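Local coordinates for chicken beta-microseminoprotein-like 3 (Gallus gallus, PDB 6RWC) that is of unknown function but belongs to the beta-microseminoproteins, small disulfide-rich secreted proteins, and is an egg-specific paralog found in chicken egg white, at residues 29-34 / 42-47; 46-51 / 66-71; 56-61 / 71-76. All coordinates share one frame; numbering follows the deposited sequence.

Contact 1 of 3, residues 29-34 / 42-47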
ATOM      1  N   ASP A  29       6.702  -4.233  -0.032  1.00 35.41           N
ATOM      2  CA  ASP A  29       5.885  -4.086  -1.229  1.00 39.10           C
ATOM      3  C   ASP A  29       4.645  -3.235  -0.972  1.00 38.85           C
ATOM      4  O   ASP A  29       3.598  -3.452  -1.587  1.00 30.82           O
ATOM      5  CB  ASP A  29       5.490  -5.453  -1.785  1.00 40.45           C
ATOM      6  CG  ASP A  29       4.737  -6.297  -0.780  1.00 44.00           C
ATOM      7  OD1 ASP A  29       4.944  -6.099   0.435  1.00 42.47           O
ATOM      8  OD2 ASP A  29       3.942  -7.160  -1.205  1.00 51.98           O
ATOM      9  N   CYS A  30       4.751  -2.275  -0.050  1.00 34.99           N
ATOM     10  CA  CYS A  30       3.732  -1.241   0.154  1.00 29.82           C
ATOM     11  C   CYS A  30       2.399  -1.827   0.620  1.00 33.10           C
ATOM     12  O   CYS A  30       1.328  -1.453   0.137  1.00 26.61           O
ATOM     13  CB  CYS A  30       3.549  -0.396  -1.108  1.00 31.97           C
ATOM     14  SG  CYS A  30       4.763   0.929  -1.272  1.00 35.86           S
ATOM     15  N   TYR A  31       2.470  -2.754   1.569  1.00 27.92           N
ATOM     16  CA  TYR A  31       1.319  -3.196   2.339  1.00 28.16           C
ATOM     17  C   TYR A  31       1.497  -2.743   3.781  1.00 30.68           C
ATOM     18  O   TYR A  31       2.622  -2.667   4.284  1.00 34.55           O
ATOM     19  CB  TYR A  31       1.160  -4.722   2.302  1.00 24.95           C
ATOM     20  CG  TYR A  31       0.568  -5.286   1.026  1.00 30.66           C
ATOM     21  CD1 TYR A  31       1.310  -5.338  -0.148  1.00 36.53           C
ATOM     22  CD2 TYR A  31      -0.723  -5.800   1.006  1.00 30.74           C
ATOM     23  CE1 TYR A  31       0.775  -5.864  -1.312  1.00 37.59           C
ATOM     24  CE2 TYR A  31      -1.268  -6.329  -0.156  1.00 33.75           C
ATOM     25  CZ  TYR A  31      -0.513  -6.359  -1.312  1.00 34.70           C
ATOM     26  OH  TYR A  31      -1.047  -6.884  -2.470  1.00 38.06           O
ATOM     27  N   GLN A  32       0.389  -2.426   4.441  1.00 27.46           N
ATOM     28  CA  GLN A  32       0.392  -2.219   5.882  1.00 24.72           C
ATOM     29  C   GLN A  32      -0.273  -3.415   6.542  1.00 27.31           C
ATOM     30  O   GLN A  32      -1.422  -3.742   6.226  1.00 26.15           O
ATOM     31  CB  GLN A  32      -0.328  -0.935   6.294  1.00 25.33           C
ATOM     32  CG  GLN A  32      -0.483  -0.825   7.813  1.00 27.42           C
ATOM     33  CD  GLN A  32      -0.908   0.552   8.277  1.00 36.86           C
ATOM     34  OE1 GLN A  32      -1.923   0.707   8.958  1.00 42.55           O
ATOM     35  NE2 GLN A  32      -0.122   1.561   7.928  1.00 38.86           N
ATOM     36  N   CYS A  33       0.449  -4.060   7.448  1.00 30.02           N
ATOM     37  CA  CYS A  33      -0.042  -5.224   8.164  1.00 29.49           C
ATOM     38  C   CYS A  33      -0.309  -4.876   9.623  1.00 27.91           C
ATOM     39  O   CYS A  33       0.364  -4.024  10.211  1.00 29.08           O
ATOM     40  CB  CYS A  33       0.965  -6.374   8.094  1.00 25.22           C
ATOM     41  SG  CYS A  33       1.379  -6.958   6.437  1.00 29.76           S
ATOM     42  N   LYS A  34      -1.297  -5.551  10.201  1.00 27.69           N
ATOM     43  CA  LYS A  34      -1.564  -5.478  11.630  1.00 28.99           C
ATOM     44  C   LYS A  34      -1.821  -6.880  12.157  1.00 31.02           C
ATOM     45  O   LYS A  34      -2.564  -7.656  11.548  1.00 30.22           O
ATOM     46  CB  LYS A  34      -2.759  -4.573  11.948  1.00 30.00           C
ATOM     47  CG  LYS A  34      -3.005  -4.415  13.439  1.00 38.77           C
ATOM     48  CD  LYS A  34      -3.956  -3.270  13.734  1.00 43.96           C
ATOM     49  CE  LYS A  34      -4.046  -3.012  15.232  1.00 48.43           C
ATOM     50  NZ  LYS A  34      -4.926  -1.854  15.551  1.00 55.25           N
ATOM     51  N   CYS A  42      -3.171  -7.762   6.130  1.00 25.63           N
ATOM     52  CA  CYS A  42      -2.296  -6.905   5.341  1.00 24.29           C
ATOM     53  C   CYS A  42      -3.085  -6.326   4.175  1.00 23.83           C
ATOM     54  O   CYS A  42      -3.662  -7.077   3.382  1.00 28.73           O
ATOM     55  CB  CYS A  42      -1.084  -7.680   4.815  1.00 23.64           C
ATOM     56  SG  CYS A  42       0.002  -8.404   6.066  1.00 32.25           S
ATOM     57  N   CYS A  43      -3.101  -4.999   4.066  1.00 25.69           N
ATOM     58  CA  CYS A  43      -3.832  -4.301   3.017  1.00 27.63           C
ATOM     59  C   CYS A  43      -2.867  -3.479   2.174  1.00 31.63           C
ATOM     60  O   CYS A  43      -1.927  -2.873   2.699  1.00 28.84           O
ATOM     61  CB  CYS A  43      -4.917  -3.388   3.605  1.00 26.89           C
ATOM     62  SG  CYS A  43      -6.105  -4.213   4.695  1.00 33.99           S
ATOM     63  N   SER A  44      -3.107  -3.465   0.864  1.00 27.03           N
ATOM     64  CA  SER A  44      -2.266  -2.703  -0.049  1.00 34.39           C
ATOM     65  C   SER A  44      -2.447  -1.207   0.186  1.00 39.51           C
ATOM     66  O   SER A  44      -3.573  -0.722   0.333  1.00 30.21           O
ATOM     67  CB  SER A  44      -2.605  -3.056  -1.496  1.00 33.93           C
ATOM     68  OG  SER A  44      -1.883  -2.238  -2.399  1.00 45.36           O
ATOM     69  N   LEU A  45      -1.332  -0.478   0.221  1.00 30.73           N
ATOM     70  CA  LEU A  45      -1.366   0.964   0.425  1.00 30.07           C
ATOM     71  C   LEU A  45      -1.447   1.751  -0.876  1.00 28.27           C
ATOM     72  O   LEU A  45      -1.820   2.930  -0.848  1.00 29.02           O
ATOM     73  CB  LEU A  45      -0.126   1.421   1.203  1.00 25.57           C
ATOM     74  CG  LEU A  45       0.045   0.944   2.646  1.00 26.86           C
ATOM     75  CD1 LEU A  45       1.402   1.374   3.181  1.00 26.04           C
ATOM     76  CD2 LEU A  45      -1.072   1.479   3.527  1.00 27.96           C
ATOM     77  N   VAL A  46      -1.118   1.134  -2.006  1.00 27.95           N
ATOM     78  CA  VAL A  46      -1.018   1.837  -3.280  1.00 27.48           C
ATOM     79  C   VAL A  46      -2.407   1.920  -3.905  1.00 29.27           C
ATOM     80  O   VAL A  46      -2.983   0.903  -4.304  1.00 34.13           O
ATOM     81  CB  VAL A  46      -0.027   1.142  -4.221  1.00 28.19           C
ATOM     82  CG1 VAL A  46       0.070   1.890  -5.540  1.00 25.74           C
ATOM     83  CG2 VAL A  46       1.341   1.039  -3.563  1.00 25.60           C
ATOM     84  N   SER A  47      -2.945   3.135  -3.993  1.00 26.92           N
ATOM     85  CA  SER A  47      -4.190   3.365  -4.712  1.00 31.34           C
ATOM     86  C   SER A  47      -3.902   3.574  -6.194  1.00 29.74           C
ATOM     87  O   SER A  47      -3.000   4.333  -6.562  1.00 25.77           O
ATOM     88  CB  SER A  47      -4.926   4.577  -4.140  1.00 34.90           C
ATOM     89  OG  SER A  47      -6.111   4.838  -4.871  1.00 46.81           O
TER

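Contact 2 of 3, residues 46-51 / 66-71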
ATOM      1  N   VAL A  46      -1.118   1.134  -2.006  1.00 27.95           N
ATOM      2  CA  VAL A  46      -1.018   1.837  -3.280  1.00 27.48           C
ATOM      3  C   VAL A  46      -2.407   1.920  -3.905  1.00 29.27           C
ATOM      4  O   VAL A  46      -2.983   0.903  -4.304  1.00 34.13           O
ATOM      5  CB  VAL A  46      -0.027   1.142  -4.221  1.00 28.19           C
ATOM      6  CG1 VAL A  46       0.070   1.890  -5.540  1.00 25.74           C
ATOM      7  CG2 VAL A  46       1.341   1.039  -3.563  1.00 25.60           C
ATOM      8  N   SER A  47      -2.945   3.135  -3.993  1.00 26.92           N
ATOM      9  CA  SER A  47      -4.190   3.365  -4.712  1.00 31.34           C
ATOM     10  C   SER A  47      -3.902   3.574  -6.194  1.00 29.74           C
ATOM     11  O   SER A  47      -3.000   4.333  -6.562  1.00 25.77           O
ATOM     12  CB  SER A  47      -4.926   4.577  -4.140  1.00 34.90           C
ATOM     13  OG  SER A  47      -6.111   4.838  -4.871  1.00 46.81           O
ATOM     14  N   ILE A  48      -4.673   2.904  -7.040  1.00 28.04           N
ATOM     15  CA  ILE A  48      -4.503   2.985  -8.489  1.00 30.15           C
ATOM     16  C   ILE A  48      -5.345   4.154  -8.996  1.00 26.73           C
ATOM     17  O   ILE A  48      -6.569   4.147  -8.801  1.00 35.11           O
ATOM     18  CB  ILE A  48      -4.916   1.678  -9.174  1.00 30.80           C
ATOM     19  CG1 ILE A  48      -4.045   0.522  -8.679  1.00 27.83           C
ATOM     20  CG2 ILE A  48      -4.813   1.820 -10.682  1.00 27.18           C
ATOM     21  CD1 ILE A  48      -2.572   0.737  -8.916  1.00 25.54           C
ATOM     22  N   PRO A  49      -4.741   5.162  -9.628  1.00 23.42           N
ATOM     23  CA  PRO A  49      -5.542   6.260 -10.188  1.00 30.92           C
ATOM     24  C   PRO A  49      -6.452   5.754 -11.299  1.00 37.62           C
ATOM     25  O   PRO A  49      -6.003   5.104 -12.245  1.00 39.69           O
ATOM     26  CB  PRO A  49      -4.485   7.237 -10.715  1.00 25.68           C
ATOM     27  CG  PRO A  49      -3.270   6.401 -10.937  1.00 31.05           C
ATOM     28  CD  PRO A  49      -3.301   5.347  -9.869  1.00 22.71           C
ATOM     29  N   LYS A  50      -7.742   6.066 -11.179  1.00 48.12           N
ATOM     30  CA  LYS A  50      -8.764   5.452 -12.019  1.00 59.41           C
ATOM     31  C   LYS A  50      -8.998   6.207 -13.324  1.00 55.97           C
ATOM     32  O   LYS A  50      -8.902   5.620 -14.406  1.00 62.78           O
ATOM     33  CB  LYS A  50     -10.078   5.338 -11.238  1.00 62.98           C
ATOM     34  N   ASN A  51      -9.316   7.499 -13.244  1.00 46.97           N
ATOM     35  CA  ASN A  51      -9.750   8.271 -14.406  1.00 45.58           C
ATOM     36  C   ASN A  51      -8.888   9.518 -14.546  1.00 44.75           C
ATOM     37  O   ASN A  51      -8.973  10.431 -13.719  1.00 49.55           O
ATOM     38  CB  ASN A  51     -11.227   8.645 -14.286  1.00 50.30           C
ATOM     39  CG  ASN A  51     -12.145   7.448 -14.432  1.00 51.43           C
ATOM     40  OD1 ASN A  51     -12.082   6.720 -15.423  1.00 53.02           O
ATOM     41  ND2 ASN A  51     -12.997   7.232 -13.437  1.00 52.81           N
ATOM     42  N   CYS A  66       4.281   5.235  -0.865  1.00 25.24           N
ATOM     43  CA  CYS A  66       3.476   4.144  -1.416  1.00 25.37           C
ATOM     44  C   CYS A  66       2.284   4.684  -2.204  1.00 25.10           C
ATOM     45  O   CYS A  66       1.138   4.263  -2.026  1.00 25.70           O
ATOM     46  CB  CYS A  66       3.026   3.189  -0.308  1.00 27.46           C
ATOM     47  SG  CYS A  66       4.351   2.125   0.315  1.00 32.02           S
ATOM     48  N   SER A  67       2.568   5.628  -3.096  1.00 26.33           N
ATOM     49  CA  SER A  67       1.525   6.365  -3.792  1.00 27.36           C
ATOM     50  C   SER A  67       1.904   6.531  -5.254  1.00 27.96           C
ATOM     51  O   SER A  67       3.077   6.456  -5.629  1.00 25.01           O
ATOM     52  CB  SER A  67       1.295   7.743  -3.157  1.00 24.32           C
ATOM     53  OG  SER A  67       2.468   8.535  -3.236  1.00 26.07           O
ATOM     54  N   ILE A  68       0.887   6.759  -6.078  1.00 29.44           N
ATOM     55  CA  ILE A  68       1.052   7.064  -7.494  1.00 27.53           C
ATOM     56  C   ILE A  68       0.481   8.455  -7.714  1.00 27.86           C
ATOM     57  O   ILE A  68      -0.731   8.665  -7.581  1.00 29.49           O
ATOM     58  CB  ILE A  68       0.357   6.036  -8.396  1.00 25.56           C
ATOM     59  CG1 ILE A  68       1.035   4.673  -8.265  1.00 26.01           C
ATOM     60  CG2 ILE A  68       0.379   6.502  -9.843  1.00 23.58           C
ATOM     61  CD1 ILE A  68       0.331   3.575  -9.023  1.00 30.31           C
ATOM     62  N   ARG A  69       1.348   9.406  -8.039  1.00 22.49           N
ATOM     63  CA  ARG A  69       0.940  10.780  -8.295  1.00 27.73           C
ATOM     64  C   ARG A  69       0.925  11.023  -9.798  1.00 28.61           C
ATOM     65  O   ARG A  69       1.940  10.829 -10.472  1.00 22.81           O
ATOM     66  CB  ARG A  69       1.879  11.763  -7.594  1.00 25.71           C
ATOM     67  CG  ARG A  69       1.565  13.230  -7.855  1.00 41.15           C
ATOM     68  CD  ARG A  69       2.266  14.130  -6.841  1.00 57.76           C
ATOM     69  NE  ARG A  69       2.591  15.441  -7.397  1.00 65.29           N
ATOM     70  CZ  ARG A  69       3.776  15.759  -7.908  1.00 69.69           C
ATOM     71  NH1 ARG A  69       4.751  14.861  -7.930  1.00 73.47           N
ATOM     72  NH2 ARG A  69       3.989  16.975  -8.393  1.00 70.90           N
ATOM     73  N   VAL A  70      -0.225  11.447 -10.312  1.00 30.87           N
ATOM     74  CA  VAL A  70      -0.414  11.669 -11.741  1.00 28.30           C
ATOM     75  C   VAL A  70       0.022  13.090 -12.086  1.00 24.12           C
ATOM     76  O   VAL A  70      -0.528  14.065 -11.562  1.00 25.53           O
ATOM     77  CB  VAL A  70      -1.875  11.421 -12.145  1.00 28.71           C
ATOM     78  CG1 VAL A  70      -2.081  11.743 -13.608  1.00 23.47           C
ATOM     79  CG2 VAL A  70      -2.265   9.976 -11.852  1.00 27.87           C
ATOM     80  N   VAL A  71       1.008  13.207 -12.976  1.00 26.31           N
ATOM     81  CA  VAL A  71       1.610  14.486 -13.325  1.00 25.44           C
ATOM     82  C   VAL A  71       1.642  14.620 -14.841  1.00 27.45           C
ATOM     83  O   VAL A  71       1.452  13.654 -15.580  1.00 26.16           O
ATOM     84  CB  VAL A  71       3.029  14.636 -12.745  1.00 32.90           C
ATOM     85  CG1 VAL A  71       2.997  14.516 -11.224  1.00 26.78           C
ATOM     86  CG2 VAL A  71       3.959  13.596 -13.360  1.00 25.73           C
TER
HETATM   87  O   HOH W   1      -1.604   6.290  -4.796  1.00 35.60           O

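Contact 3 of 3, residues 56-61 / 71-76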
ATOM      1  N   ASN A  56      -1.629  12.727 -21.917  1.00 38.02           N
ATOM      2  CA  ASN A  56      -0.744  13.818 -21.538  1.00 34.52           C
ATOM      3  C   ASN A  56      -0.266  13.726 -20.096  1.00 34.14           C
ATOM      4  O   ASN A  56       0.541  14.560 -19.674  1.00 34.45           O
ATOM      5  CB  ASN A  56      -1.443  15.163 -21.767  1.00 29.41           C
ATOM      6  CG  ASN A  56      -1.988  15.302 -23.173  1.00 33.24           C
ATOM      7  OD1 ASN A  56      -1.230  15.381 -24.138  1.00 36.55           O
ATOM      8  ND2 ASN A  56      -3.309  15.338 -23.296  1.00 37.85           N
ATOM      9  N   CYS A  57      -0.735  12.742 -19.334  1.00 32.22           N
ATOM     10  CA  CYS A  57      -0.344  12.573 -17.944  1.00 32.10           C
ATOM     11  C   CYS A  57       0.209  11.169 -17.728  1.00 35.09           C
ATOM     12  O   CYS A  57      -0.072  10.239 -18.490  1.00 36.25           O
ATOM     13  CB  CYS A  57      -1.526  12.835 -16.996  1.00 31.67           C
ATOM     14  SG  CYS A  57      -2.354  14.425 -17.268  1.00 34.05           S
ATOM     15  N   VAL A  58       1.017  11.030 -16.680  1.00 32.96           N
ATOM     16  CA  VAL A  58       1.661   9.767 -16.342  1.00 29.78           C
ATOM     17  C   VAL A  58       1.734   9.661 -14.825  1.00 27.40           C
ATOM     18  O   VAL A  58       1.922  10.665 -14.129  1.00 24.56           O
ATOM     19  CB  VAL A  58       3.064   9.654 -16.984  1.00 31.41           C
ATOM     20  CG1 VAL A  58       3.979  10.769 -16.490  1.00 31.40           C
ATOM     21  CG2 VAL A  58       3.676   8.282 -16.721  1.00 32.09           C
ATOM     22  N   GLY A  59       1.560   8.444 -14.313  1.00 23.60           N
ATOM     23  CA  GLY A  59       1.649   8.219 -12.881  1.00 20.86           C
ATOM     24  C   GLY A  59       3.092   8.026 -12.451  1.00 26.82           C
ATOM     25  O   GLY A  59       3.833   7.238 -13.050  1.00 26.75           O
ATOM     26  N   LEU A  60       3.494   8.751 -11.413  1.00 27.00           N
ATOM     27  CA  LEU A  60       4.818   8.619 -10.819  1.00 27.44           C
ATOM     28  C   LEU A  60       4.683   7.886  -9.492  1.00 27.31           C
ATOM     29  O   LEU A  60       3.985   8.358  -8.588  1.00 26.47           O
ATOM     30  CB  LEU A  60       5.470   9.986 -10.613  1.00 31.76           C
ATOM     31  CG  LEU A  60       6.433  10.491 -11.690  1.00 38.95           C
ATOM     32  CD1 LEU A  60       5.772  10.502 -13.056  1.00 37.93           C
ATOM     33  CD2 LEU A  60       6.945  11.879 -11.331  1.00 39.78           C
ATOM     34  N   PHE A  61       5.350   6.743  -9.378  1.00 31.36           N
ATOM     35  CA  PHE A  61       5.321   5.955  -8.155  1.00 26.84           C
ATOM     36  C   PHE A  61       6.393   6.445  -7.191  1.00 31.29           C
ATOM     37  O   PHE A  61       7.555   6.611  -7.575  1.00 33.59           O
ATOM     38  CB  PHE A  61       5.528   4.472  -8.459  1.00 28.47           C
ATOM     39  CG  PHE A  61       5.688   3.626  -7.229  1.00 29.76           C
ATOM     40  CD1 PHE A  61       6.937   3.172  -6.846  1.00 27.46           C
ATOM     41  CD2 PHE A  61       4.591   3.303  -6.448  1.00 30.76           C
ATOM     42  CE1 PHE A  61       7.091   2.399  -5.709  1.00 26.89           C
ATOM     43  CE2 PHE A  61       4.736   2.531  -5.309  1.00 31.75           C
ATOM     44  CZ  PHE A  61       5.989   2.078  -4.939  1.00 27.74           C
ATOM     45  N   VAL A  71       1.008  13.207 -12.976  1.00 26.31           N
ATOM     46  CA  VAL A  71       1.610  14.486 -13.325  1.00 25.44           C
ATOM     47  C   VAL A  71       1.642  14.620 -14.841  1.00 27.45           C
ATOM     48  O   VAL A  71       1.452  13.654 -15.580  1.00 26.16           O
ATOM     49  CB  VAL A  71       3.029  14.636 -12.745  1.00 32.90           C
ATOM     50  CG1 VAL A  71       2.997  14.516 -11.224  1.00 26.78           C
ATOM     51  CG2 VAL A  71       3.959  13.596 -13.360  1.00 25.73           C
ATOM     52  N   LYS A  72       1.895  15.846 -15.297  1.00 26.96           N
ATOM     53  CA  LYS A  72       1.996  16.117 -16.725  1.00 32.98           C
ATOM     54  C   LYS A  72       3.282  15.533 -17.297  1.00 34.49           C
ATOM     55  O   LYS A  72       4.344  15.599 -16.674  1.00 33.82           O
ATOM     56  CB  LYS A  72       1.953  17.624 -16.980  1.00 29.46           C
ATOM     57  CG  LYS A  72       0.636  18.291 -16.607  1.00 31.70           C
ATOM     58  CD  LYS A  72      -0.392  18.162 -17.722  1.00 29.10           C
ATOM     59  CE  LYS A  72      -1.684  18.883 -17.363  1.00 35.53           C
ATOM     60  NZ  LYS A  72      -2.695  18.797 -18.452  1.00 31.98           N
ATOM     61  N   LYS A  73       3.183  14.961 -18.500  1.00 30.39           N
ATOM     62  CA  LYS A  73       4.369  14.407 -19.149  1.00 34.92           C
ATOM     63  C   LYS A  73       5.369  15.503 -19.498  1.00 36.73           C
ATOM     64  O   LYS A  73       6.585  15.291 -19.423  1.00 44.65           O
ATOM     65  CB  LYS A  73       3.975  13.626 -20.403  1.00 37.03           C
ATOM     66  CG  LYS A  73       3.164  12.365 -20.141  1.00 32.58           C
ATOM     67  CD  LYS A  73       2.854  11.642 -21.449  1.00 35.98           C
ATOM     68  CE  LYS A  73       2.195  10.292 -21.199  1.00 35.44           C
ATOM     69  NZ  LYS A  73       1.884   9.574 -22.468  1.00 40.69           N
ATOM     70  N   THR A  74       4.876  16.680 -19.884  1.00 33.66           N
ATOM     71  CA  THR A  74       5.754  17.793 -20.222  1.00 36.29           C
ATOM     72  C   THR A  74       6.352  18.462 -18.994  1.00 37.97           C
ATOM     73  O   THR A  74       7.422  19.075 -19.096  1.00 47.41           O
ATOM     74  CB  THR A  74       4.992  18.834 -21.043  1.00 42.50           C
ATOM     75  OG1 THR A  74       3.968  19.422 -20.232  1.00 44.20           O
ATOM     76  CG2 THR A  74       4.353  18.182 -22.260  1.00 38.71           C
ATOM     77  N   ASP A  75       5.691  18.365 -17.842  1.00 32.89           N
ATOM     78  CA  ASP A  75       6.164  19.011 -16.618  1.00 37.33           C
ATOM     79  C   ASP A  75       5.720  18.169 -15.435  1.00 35.94           C
ATOM     80  O   ASP A  75       4.600  18.319 -14.927  1.00 34.02           O
ATOM     81  CB  ASP A  75       5.639  20.441 -16.502  1.00 42.94           C
ATOM     82  CG  ASP A  75       6.310  21.224 -15.391  1.00 46.85           C
ATOM     83  OD1 ASP A  75       7.130  20.641 -14.653  1.00 48.81           O
ATOM     84  OD2 ASP A  75       6.016  22.432 -15.262  1.00 51.97           O
ATOM     85  N   PRO A  76       6.575  17.253 -14.969  1.00 37.40           N
ATOM     86  CA  PRO A  76       6.206  16.409 -13.820  1.00 35.07           C
ATOM     87  C   PRO A  76       5.990  17.182 -12.526  1.00 37.11           C
ATOM     88  O   PRO A  76       5.508  16.590 -11.551  1.00 33.37           O
ATOM     89  CB  PRO A  76       7.392  15.440 -13.698  1.00 40.01           C
ATOM     90  CG  PRO A  76       8.016  15.432 -15.063  1.00 43.53           C
ATOM     91  CD  PRO A  76       7.836  16.822 -15.596  1.00 40.30           C
TER
HETATM   92  O   HOH W   2       1.840  16.745 -20.661  1.00 36.88           O

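Contact 1 of 3, residues 29-34 / 42-47
Tyr31 lays its ring against the backbone of Ser44, the residue it faces as an antiparallel non-hydrogen-bonded pair. Tyr31 CB starts 3.6 Å from Cys43 O; CG is anti to the carbonyl carbon (chi1 -77°), which brings it near Ser44 CA. Further out, Tyr31 CD2 approaches Ser44 N at 3.3 Å, CE2 follows the same residue, and CZ meets Ser44 CB. That CB lies over the ring face, 4.0 Å from the Tyr31 ring centroid and 22° off its normal, a CH-pi contact, while the carbonyl carbon of Cys42 sits at the ring edge. On the same face of the sheet, Cys33 SG and Cys42 SG form a disulfide (chi3 109°) across a non-hydrogen-bonded pair whose CA atoms are 4.0 Å apart. Between these pairs, Gln32 and Cys43 exchange backbone hydrogen bonds, Gln32 N to Cys43 O at 2.9 Å and Cys43 N to Gln32 O at 3.0 Å. Past the strand end, Leu45 N donates a hydrogen bond to Cys30 O at 2.8 Å, and Val46 CG2 packs on Cys30 CB. Backbone hydrogen bonds of Cys33 with Trp25 and of Cys42 with Tyr3 add strands 24-26 and 2-6, making this the central beta hairpin of a four-stranded antiparallel sheet, with a cross-strand disulfide on one face.

Contact 2 of 3, residues 46-51 / 66-71
Ile68 meets Val46 and Ile48 with its CD1 end and Pro49 with its CG2 branch. Ile68 CD1 lies 3.9 Å from Val46 CG1, the two side chains crossing at about a right angle, and 4.1 Å from Ile48 CD1, where the isoleucines run side by side and point the same way. Ile68 CG2 turns to the proline ring instead, 3.8 Å from Pro49 CG. The branches separate because chi1 (-66°) sets CG1 anti to the carbonyl carbon and chi2 (175°) extends that branch to CD1, while CG2 is anti to the backbone N. Pro49 also touches the next inward-pointing residue of the strand, its CB 3.7 Å from Val70 CG2, so the ring spans two residues on one side of strand 67-71. At the other end, Val46 CA makes a CA-H...O contact with Cys66 O at 3.5 Å. A water accepts from Ile68 N at 2.8 Å and donates to Ser47 O at 3.0 Å, joining two backbone groups that have no direct bond.

In the second shell, Cys66 is fixed by its disulfide to Cys30 and, with Ser67, faces His62 in a G1 beta bulge. Val70 is backed by Tyr52, Cys80 and Val82. The segments run only 12° apart but form no beta bridge, so the contact rests mainly on apolar van der Waals contacts, with one water bridge and one CA-H...O contact as its polar links.

Contact 3 of 3, residues 56-61 / 71-76
The far end of the beta hairpin formed by strands 57-62 and 67-72 is defined here by one antiparallel hydrogen-bonded pair, Val58 with Val71, and one non-hydrogen-bonded pair, Cys57 with Lys72. Val58 N donates to Val71 O at 2.9 Å, and Val71 N returns a hydrogen bond to Val58 O at 2.9 Å. Cys57 CA adds a CA-H...O contact to Val71 O. Beyond the last bridge, Lys73 N donates to Asn56 O at 2.9 Å with an N-H...O angle of 171°. The same carbonyl oxygen, Asn56 O, accepts from a water at 2.7 Å, and that water accepts from Thr74 N, so Asn56 O ties down the start of the turn that follows the strand.

The Lys73 side chain runs across the backbone of Asn56 and Cys57. Its CG packs against the Asn56 carbonyl, and the side chain crosses that of Val58 at about a right angle; from CG the chain is extended, carrying Lys73 CE to 3.5 Å from Cys57 O, and Lys73 NZ hydrogen-bonds to Val55 O. On the Val71 side chain, CG1 is anti to the carbonyl carbon (chi1 -59°), leaving CG2 between the backbone N and the carbonyl carbon, where Leu60 CD1 meets Val71 CG2 at 3.6 Å. Leu60 CD2 also makes a looser contact with Pro76 CB, 4.3 Å away.

Around the hairpin, Leu60 and Arg69 continue the backbone ladder, Cys57 is bonded through its disulfide to Cys80, and Lys72 pairs by backbone with Ile78 in the C-terminal part of the chain, which runs beside strand 67-72.

In the fold
From the N terminus, contact 1 comes first: residues 29-34 pair with 42-47 and close the short loop between strands 31-35 and 39-44. Val46 and Ser47 belong also to contact 2, which runs on from there and brings 46-51 against 66-71, enclosing strand 57-62. Contact 3 crosses contact 2, since 56-61 lies between its segments while 71-76 reaches past them; it closes the 57-62/67-72 hairpin at the end away from its turn, and the two share Val71. The disulfide Cys30-Cys66 joins contact 1 to contact 2, and Phe61 of contact 3 packs on Cys30 and Val46. The four-stranded sheet and the C-terminal hairpin are thus connected by the chain, this disulfide and the Phe61 packing.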